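Local coordinates for foldase protein PrsA (Bacillus subtilis, PDB 4WO7) that helps secreted proteins to fold outside the membrane after their translocation and has peptidyl-prolyl cis-trans isomerase activity, at the interface of chains A and B. Coordinates in Å, arbitrary orientation; residue numbers count along the deposited sequence, not the author numbering. Chains: chain A/B, Foldase protein PrsA.

The interface of chains A and B. Residues chain A 41, 44-45, 245-247; chain B 14-16.
The methyl CG2 of B:Thr14 points at both A:Val45 and A:Ile247 and forms the apolar centre of this patch in the dimer of PrsA, a PrsA-family foldase with a PpiC-type (parvulin) isomerase domain. Here the loop segment 14-16 of one chain docks on helix 21-49 and on the segment 245-247 of its partner. From A:Val45 in that helix the branch CG2 comes to 3.4 Å from CG2 of B:Thr14, and the two side chains cross at about a right angle. The same methyl also meets CD1 of A:Ile247 at 3.5 Å; here the side chains run alongside each other and point the same way. The threonine torsion explains this choice of branch: chi1 of -45° sets CG2 opposite the backbone N and places the hydroxyl OG1 beside that N. OG1 sits at the margin of the cluster, 4.2 Å from CD1 of A:Ile247. More distant is CG1 of A:Val41, one helical turn before A:Val45, at 4.5 Å from OG1 of B:Thr14.

Next along the turn, B:Ala16 is the link to the helix backbone. Its CB stands 3.6 Å from the carbonyl O of A:Lys44, a van der Waals contact. The lysine side chain makes only a marginal approach, with CD 4.1 Å from O of B:Ala16.

At the opposite rim B:Asp15 reaches the loop after helix 231-244. Its OD1 touches CB of A:Ala245 at 3.3 Å and OD1 of A:Asp246 at 3.0 Å. The carboxylate planes are nearly parallel, 7° apart, but offset rather than coplanar, and the side chains meet at a slant. Both oxygens can only accept unless one carries a proton, so the pair reads as a clash and the close approach is doubtful at 2.63 Å resolution; if both groups are ionised they would probably repel.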
loop_
_atom_site.group_PDB
_atom_site.type_symbol
_atom_site.label_atom_id
_atom_site.label_comp_id
_atom_site.label_asym_id
_atom_site.label_seq_id
_atom_site.Cartn_x
_atom_site.Cartn_y
_atom_site.Cartn_z
ATOM N N VAL A 41 -18.863 -10.470 -11.257
ATOM C CA VAL A 41 -20.118 -10.963 -10.728
ATOM C C VAL A 41 -20.922 -9.826 -10.090
ATOM O O VAL A 41 -22.129 -9.710 -10.310
ATOM C CB VAL A 41 -19.849 -12.105 -9.732
ATOM C CG1 VAL A 41 -21.067 -12.422 -8.894
ATOM C CG2 VAL A 41 -19.367 -13.339 -10.483
ATOM N N LYS A 44 -22.402 -7.452 -12.653
ATOM C CA LYS A 44 -23.535 -8.077 -13.333
ATOM C C LYS A 44 -24.785 -8.041 -12.478
ATOM O O LYS A 44 -25.855 -7.636 -12.936
ATOM C CB LYS A 44 -23.247 -9.531 -13.685
ATOM C CG LYS A 44 -22.536 -9.748 -14.988
ATOM C CD LYS A 44 -22.599 -11.218 -15.355
ATOM C CE LYS A 44 -22.063 -11.452 -16.744
ATOM N NZ LYS A 44 -20.609 -11.166 -16.809
ATOM N N VAL A 45 -24.645 -8.473 -11.232
ATOM C CA VAL A 45 -25.784 -8.557 -10.334
ATOM C C VAL A 45 -26.315 -7.160 -10.065
ATOM O O VAL A 45 -27.516 -6.920 -10.181
ATOM C CB VAL A 45 -25.417 -9.292 -9.023
ATOM C CG1 VAL A 45 -26.483 -9.103 -7.947
ATOM C CG2 VAL A 45 -25.199 -10.775 -9.311
ATOM N N ALA A 245 -28.530 -13.275 -4.042
ATOM C CA ALA A 245 -28.485 -13.736 -5.423
ATOM C C ALA A 245 -27.944 -15.151 -5.393
ATOM O O ALA A 245 -27.220 -15.509 -4.462
ATOM C CB ALA A 245 -27.594 -12.834 -6.273
ATOM N N ASP A 246 -28.271 -15.958 -6.396
ATOM C CA ASP A 246 -27.772 -17.328 -6.412
ATOM C C ASP A 246 -26.535 -17.393 -7.295
ATOM O O ASP A 246 -26.615 -17.595 -8.510
ATOM C CB ASP A 246 -28.838 -18.330 -6.890
ATOM C CG ASP A 246 -29.606 -17.852 -8.105
ATOM O OD1 ASP A 246 -29.608 -16.631 -8.362
ATOM O OD2 ASP A 246 -30.209 -18.701 -8.800
ATOM N N ILE A 247 -25.385 -17.228 -6.644
ATOM C CA ILE A 247 -24.091 -17.343 -7.295
ATOM C C ILE A 247 -23.565 -18.746 -7.109
ATOM O O ILE A 247 -23.506 -19.257 -5.990
ATOM C CB ILE A 247 -23.040 -16.374 -6.733
ATOM C CG1 ILE A 247 -23.639 -14.990 -6.472
ATOM C CG2 ILE A 247 -21.864 -16.284 -7.693
ATOM C CD1 ILE A 247 -24.281 -14.350 -7.682
ATOM N N THR B 14 -24.833 -17.141 -12.666
ATOM C CA THR B 14 -25.556 -16.100 -11.923
ATOM C C THR B 14 -26.942 -15.940 -12.510
ATOM O O THR B 14 -27.179 -16.288 -13.665
ATOM C CB THR B 14 -24.861 -14.714 -11.982
ATOM O OG1 THR B 14 -23.454 -14.857 -11.763
ATOM C CG2 THR B 14 -25.467 -13.719 -10.966
ATOM N N ASP B 15 -27.866 -15.431 -11.704
ATOM C CA ASP B 15 -29.217 -15.152 -12.178
ATOM C C ASP B 15 -29.182 -14.038 -13.229
ATOM O O ASP B 15 -30.090 -13.919 -14.050
ATOM C CB ASP B 15 -30.123 -14.731 -11.013
ATOM C CG ASP B 15 -29.529 -13.590 -10.199
ATOM O OD1 ASP B 15 -28.800 -13.864 -9.221
ATOM O OD2 ASP B 15 -29.783 -12.414 -10.542
ATOM N N ALA B 16 -28.124 -13.227 -13.192
ATOM C CA ALA B 16 -27.920 -12.149 -14.159
ATOM C C ALA B 16 -26.997 -12.528 -15.323
ATOM O O ALA B 16 -26.568 -11.650 -16.074
ATOM C CB ALA B 16 -27.356 -10.916 -13.443
#